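Local coordinates for protein anopheles gambiae adenosine kinase (PDB 3LOO) that catalyses the ATP-dependent phosphorylation of adenosine to AMP, as a member of the pfkB family of carbohydrate kinases, at residues Gln129-Ala132 against Thr133-Thr136; Leu256-Ile259 against Gly260-Ala264. One frame throughout, in Å; residues are numbered along the deposited sequence.

Contact 1 (Gln129-Ala132 against Thr133-Thr136)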
ATOM      1  N   GLN A 129      -7.231  14.372   6.866  1.00 27.65           N
ATOM      2  CA  GLN A 129      -7.174  15.061   8.147  1.00 30.09           C
ATOM      3  C   GLN A 129      -5.948  16.007   8.110  1.00 31.02           C
ATOM      4  O   GLN A 129      -4.977  15.760   7.396  1.00 30.13           O
ATOM      5  CB  GLN A 129      -7.054  14.030   9.288  1.00 30.00           C
ATOM      6  CG  GLN A 129      -7.104  14.589  10.710  1.00 34.77           C
ATOM      7  CD  GLN A 129      -7.168  13.491  11.762  1.00 37.70           C
ATOM      8  OE1 GLN A 129      -6.927  12.328  11.479  1.00 39.03           O
ATOM      9  NE2 GLN A 129      -7.487  13.866  12.987  1.00 42.44           N
ATOM     10  N   ARG A 130      -6.018  17.102   8.855  1.00 32.56           N
ATOM     11  CA  ARG A 130      -4.981  18.135   8.829  1.00 34.38           C
ATOM     12  C   ARG A 130      -4.377  18.236  10.200  1.00 35.88           C
ATOM     13  O   ARG A 130      -5.091  18.372  11.183  1.00 35.80           O
ATOM     14  CB  ARG A 130      -5.550  19.514   8.448  1.00 34.08           C
ATOM     15  CG  ARG A 130      -6.048  19.622   7.052  1.00 34.07           C
ATOM     16  CD  ARG A 130      -4.883  19.507   6.182  1.00 37.43           C
ATOM     17  NE  ARG A 130      -5.265  19.490   4.790  1.00 37.31           N
ATOM     18  CZ  ARG A 130      -4.472  19.898   3.805  1.00 37.64           C
ATOM     19  NH1 ARG A 130      -3.246  20.414   4.070  1.00 29.78           N
ATOM     20  NH2 ARG A 130      -4.933  19.816   2.562  1.00 35.87           N
ATOM     21  N   SER A 131      -3.058  18.152  10.266  1.00 37.68           N
ATOM     22  CA  SER A 131      -2.332  18.438  11.504  1.00 39.97           C
ATOM     23  C   SER A 131      -1.748  19.855  11.430  1.00 41.20           C
ATOM     24  O   SER A 131      -1.004  20.194  10.491  1.00 42.05           O
ATOM     25  CB  SER A 131      -1.206  17.429  11.689  1.00 39.25           C
ATOM     26  OG  SER A 131      -0.557  17.633  12.930  1.00 41.17           O
ATOM     27  N   ALA A 132      -2.048  20.697  12.406  1.00 43.01           N
ATOM     28  CA  ALA A 132      -1.365  22.011  12.423  1.00 43.72           C
ATOM     29  C   ALA A 132      -0.003  21.948  13.144  1.00 43.67           C
ATOM     30  O   ALA A 132       0.843  22.872  12.989  1.00 44.64           O
ATOM     31  CB  ALA A 132      -2.261  23.105  13.003  1.00 44.12           C
ATOM     32  N   THR A 133       0.224  20.849  13.881  1.00 42.94           N
ATOM     33  CA  THR A 133       1.474  20.671  14.652  1.00 41.48           C
ATOM     34  C   THR A 133       2.589  19.936  13.944  1.00 40.03           C
ATOM     35  O   THR A 133       3.752  20.185  14.256  1.00 41.16           O
ATOM     36  CB  THR A 133       1.264  19.997  16.033  1.00 41.75           C
ATOM     37  OG1 THR A 133       0.876  18.630  15.850  1.00 43.70           O
ATOM     38  CG2 THR A 133       0.220  20.763  16.870  1.00 41.77           C
ATOM     39  N   SER A 134       2.279  19.021  13.023  1.00 37.44           N
ATOM     40  CA  SER A 134       3.356  18.333  12.300  1.00 35.62           C
ATOM     41  C   SER A 134       3.372  18.664  10.809  1.00 33.65           C
ATOM     42  O   SER A 134       2.313  18.933  10.198  1.00 33.38           O
ATOM     43  CB  SER A 134       3.308  16.804  12.486  1.00 35.57           C
ATOM     44  OG  SER A 134       3.139  16.456  13.852  1.00 39.08           O
ATOM     45  N   PRO A 135       4.576  18.636  10.209  1.00 31.48           N
ATOM     46  CA  PRO A 135       4.634  18.763   8.765  1.00 29.93           C
ATOM     47  C   PRO A 135       4.197  17.453   8.085  1.00 28.58           C
ATOM     48  O   PRO A 135       4.253  16.403   8.703  1.00 28.40           O
ATOM     49  CB  PRO A 135       6.125  19.001   8.493  1.00 30.03           C
ATOM     50  CG  PRO A 135       6.843  18.305   9.642  1.00 30.08           C
ATOM     51  CD  PRO A 135       5.894  18.322  10.815  1.00 31.19           C
ATOM     52  N   THR A 136       3.823  17.522   6.804  1.00 27.61           N
ATOM     53  CA  THR A 136       3.541  16.321   5.998  1.00 25.20           C
ATOM     54  C   THR A 136       4.700  15.332   6.054  1.00 24.44           C
ATOM     55  O   THR A 136       5.837  15.734   6.077  1.00 24.91           O
ATOM     56  CB  THR A 136       3.094  16.716   4.558  1.00 25.46           C
ATOM     57  OG1 THR A 136       1.917  17.543   4.671  1.00 23.89           O
ATOM     58  CG2 THR A 136       2.765  15.499   3.676  1.00 21.22           C
TER
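After S131 the backbone leaves its extended course: A132 and T133 adopt helical-type angles, and the chain turns back on itself before running extended again at S134. The result is a tight bend between two strands, closed by a serine hydroxyl that accepts the N-H of the third residue after it; a weaker bond from the second residue gives it something of an ST turn. The bend also joins two sheets of the ribokinase-like fold, since strand 125-131 is an outermost strand of the large sheet and strand 137-144 belongs to the five-stranded one.

The hydroxyl of S131 carries the contact. With OG anti to the backbone N (chi1 -176°), it is carried forward beside the carbonyl carbon and into the bend. There S134 N donates to S131 OG over 3.2 Å, with a fairly straight N-H...O angle of 156°. The N-H of T133 makes only a weak bond to the same oxygen, bent to 133°.

D159 probably steadies the bend from outside, its OD2 being hydrogen-bonded to the hydroxyls of both S131 and S134. The buried S131 oxygen is thus held by the turn on one hand and by a carboxylate on the other. T133 adds its own hydroxyl to the group, in a weak bond from T133 OG1 to S131 OG that spans 3.4 Å.

Contact 2 (Leu256-Ile259 against Gly260-Ala264)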
ATOM      1  N   LEU A 256       6.980 -20.231  -0.419  1.00 35.58           N
ATOM      2  CA  LEU A 256       5.939 -19.216  -0.532  1.00 34.37           C
ATOM      3  C   LEU A 256       4.561 -19.815  -0.751  1.00 33.56           C
ATOM      4  O   LEU A 256       3.564 -19.294  -0.243  1.00 32.35           O
ATOM      5  CB  LEU A 256       6.256 -18.260  -1.673  1.00 33.83           C
ATOM      6  CG  LEU A 256       7.453 -17.345  -1.479  1.00 34.23           C
ATOM      7  CD1 LEU A 256       7.660 -16.612  -2.777  1.00 35.66           C
ATOM      8  CD2 LEU A 256       7.237 -16.384  -0.302  1.00 32.16           C
ATOM      9  N   ARG A 257       4.495 -20.910  -1.517  1.00 32.76           N
ATOM     10  CA  ARG A 257       3.203 -21.557  -1.775  1.00 31.80           C
ATOM     11  C   ARG A 257       2.605 -22.076  -0.468  1.00 31.11           C
ATOM     12  O   ARG A 257       1.440 -21.853  -0.176  1.00 30.45           O
ATOM     13  CB  ARG A 257       3.346 -22.678  -2.826  1.00 32.28           C
ATOM     14  CG  ARG A 257       3.676 -22.125  -4.225  1.00 32.97           C
ATOM     15  CD  ARG A 257       4.149 -23.200  -5.178  1.00 35.45           C
ATOM     16  NE  ARG A 257       4.377 -22.625  -6.507  1.00 40.40           N
ATOM     17  CZ  ARG A 257       5.407 -21.835  -6.821  1.00 43.15           C
ATOM     18  NH1 ARG A 257       6.308 -21.494  -5.903  1.00 44.52           N
ATOM     19  NH2 ARG A 257       5.538 -21.364  -8.055  1.00 43.98           N
ATOM     20  N   GLU A 258       3.435 -22.728   0.338  1.00 30.94           N
ATOM     21  CA  GLU A 258       3.010 -23.257   1.618  1.00 30.80           C
ATOM     22  C   GLU A 258       2.602 -22.146   2.570  1.00 30.03           C
ATOM     23  O   GLU A 258       1.611 -22.259   3.298  1.00 30.43           O
ATOM     24  CB  GLU A 258       4.162 -24.083   2.225  1.00 32.06           C
ATOM     25  CG  GLU A 258       3.945 -24.488   3.678  1.00 35.46           C
ATOM     26  CD  GLU A 258       2.801 -25.478   3.836  1.00 43.35           C
ATOM     27  OE1 GLU A 258       2.434 -26.136   2.825  1.00 44.44           O
ATOM     28  OE2 GLU A 258       2.264 -25.599   4.978  1.00 46.84           O
ATOM     29  N   ILE A 259       3.388 -21.074   2.591  1.00 29.83           N
ATOM     30  CA  ILE A 259       3.080 -19.942   3.466  1.00 28.42           C
ATOM     31  C   ILE A 259       1.716 -19.364   3.057  1.00 27.44           C
ATOM     32  O   ILE A 259       0.862 -19.173   3.899  1.00 25.89           O
ATOM     33  CB  ILE A 259       4.208 -18.853   3.439  1.00 28.13           C
ATOM     34  CG1 ILE A 259       5.509 -19.384   4.067  1.00 28.43           C
ATOM     35  CG2 ILE A 259       3.764 -17.571   4.202  1.00 26.88           C
ATOM     36  CD1 ILE A 259       6.756 -18.632   3.596  1.00 28.00           C
ATOM     37  N   GLY A 260       1.519 -19.123   1.756  1.00 28.32           N
ATOM     38  CA  GLY A 260       0.206 -18.628   1.245  1.00 27.80           C
ATOM     39  C   GLY A 260      -0.986 -19.476   1.656  1.00 28.89           C
ATOM     40  O   GLY A 260      -2.035 -18.949   2.094  1.00 28.26           O
ATOM     41  N   LYS A 261      -0.827 -20.802   1.552  1.00 29.93           N
ATOM     42  CA  LYS A 261      -1.885 -21.743   1.943  1.00 31.63           C
ATOM     43  C   LYS A 261      -2.225 -21.639   3.417  1.00 31.70           C
ATOM     44  O   LYS A 261      -3.402 -21.629   3.773  1.00 32.39           O
ATOM     45  CB  LYS A 261      -1.508 -23.191   1.586  1.00 31.74           C
ATOM     46  CG  LYS A 261      -1.291 -23.415   0.094  1.00 35.32           C
ATOM     47  CD  LYS A 261      -0.521 -24.730  -0.166  1.00 37.02           C
ATOM     48  CE  LYS A 261      -0.887 -25.271  -1.520  1.00 39.23           C
ATOM     49  NZ  LYS A 261       0.174 -26.206  -2.034  1.00 43.29           N
ATOM     50  N   ARG A 262      -1.201 -21.589   4.276  1.00 31.73           N
ATOM     51  CA  ARG A 262      -1.417 -21.481   5.713  1.00 32.37           C
ATOM     52  C   ARG A 262      -2.144 -20.183   6.060  1.00 30.77           C
ATOM     53  O   ARG A 262      -3.073 -20.192   6.872  1.00 30.91           O
ATOM     54  CB  ARG A 262      -0.086 -21.511   6.516  1.00 32.85           C
ATOM     55  CG  ARG A 262       0.740 -22.796   6.491  1.00 36.78           C
ATOM     56  CD  ARG A 262       0.359 -23.783   7.588  1.00 42.39           C
ATOM     57  NE  ARG A 262       0.899 -23.531   8.937  1.00 46.48           N
ATOM     58  CZ  ARG A 262       2.114 -23.908   9.389  1.00 46.25           C
ATOM     59  NH1 ARG A 262       3.023 -24.500   8.601  1.00 44.81           N
ATOM     60  NH2 ARG A 262       2.434 -23.652  10.645  1.00 43.49           N
ATOM     61  N   ILE A 263      -1.697 -19.063   5.494  1.00 29.76           N
ATOM     62  CA  ILE A 263      -2.396 -17.787   5.753  1.00 29.01           C
ATOM     63  C   ILE A 263      -3.864 -17.847   5.248  1.00 28.56           C
ATOM     64  O   ILE A 263      -4.793 -17.450   5.964  1.00 28.16           O
ATOM     65  CB  ILE A 263      -1.686 -16.596   5.089  1.00 28.77           C
ATOM     66  CG1 ILE A 263      -0.240 -16.421   5.627  1.00 29.43           C
ATOM     67  CG2 ILE A 263      -2.550 -15.311   5.236  1.00 26.97           C
ATOM     68  CD1 ILE A 263       0.652 -15.523   4.656  1.00 30.74           C
ATOM     69  N   ALA A 264      -4.042 -18.348   4.027  1.00 29.18           N
ATOM     70  CA  ALA A 264      -5.372 -18.426   3.395  1.00 30.59           C
ATOM     71  C   ALA A 264      -6.334 -19.240   4.281  1.00 31.89           C
ATOM     72  O   ALA A 264      -7.518 -18.907   4.365  1.00 31.50           O
ATOM     73  CB  ALA A 264      -5.301 -19.022   1.997  1.00 29.40           C
TER
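E258 and R262 meet one turn apart on helix 256-264, and the carboxylate lies nearer the arginine's methylenes than its charged end. The oxygen E258 OE2 rests 3.5 Å from R262 CG, and its salt bridge to R262 NH1 is long, at 3.9 Å. That oxygen lies at the edge of the guanidinium, near its plane, although the two flat groups are turned 62° apart. A bend at chi2 (67°) folds the glutamate along the helix toward its partner, and bends at chi2 and chi3 curl the arginine chain, bringing its guanidinium edge round to E258 OE2.

On another face of the helix I259 and I263 lie side by side, with I259 CG2 3.8 Å from I263 CD1. K261 instead lays its methylene chain past the carbonyl of R257, bringing CG to 3.2 Å from R257 O.

Beneath these side chains, regular i to i+4 bonds set the spacing. G260 N reaches L256 O at 2.9 Å, and I263 N meets I259 O almost straight, at 173°. Farther out, I259 and I263 pack on helix 239-248, while A264 and K261 touch strand 284-290. The charged ends of R257 and K261 form salt bridges with E298 and D294 respectively.

The chemistry is therefore divided by face: buried isoleucines probably anchor the helix to its neighbours, whereas the stretched E258-R262 pair, with exposed R262, is likely to add only modest electrostatic stability.

The two examples are local contacts, a bend between strands and one stretch of helix, placed far apart in one kinase fold. Contact 1 comes first along the chain and contact 2 well after it; their centres are 40 Å apart, their nearest atoms about 29 Å, on opposite sides of the chain's centre. The nine-stranded sheet connects them: strand 125-131 is its outermost strand at one end, while helix 256-264 packs on strands 276-281 and 284-290 toward the other. The L256 side chain lies about 9 Å from bound bis(adenosine)-5'-tetraphosphate. One contact thus belongs to the link with the five-stranded sheet, the other to a helix beside the large sheet.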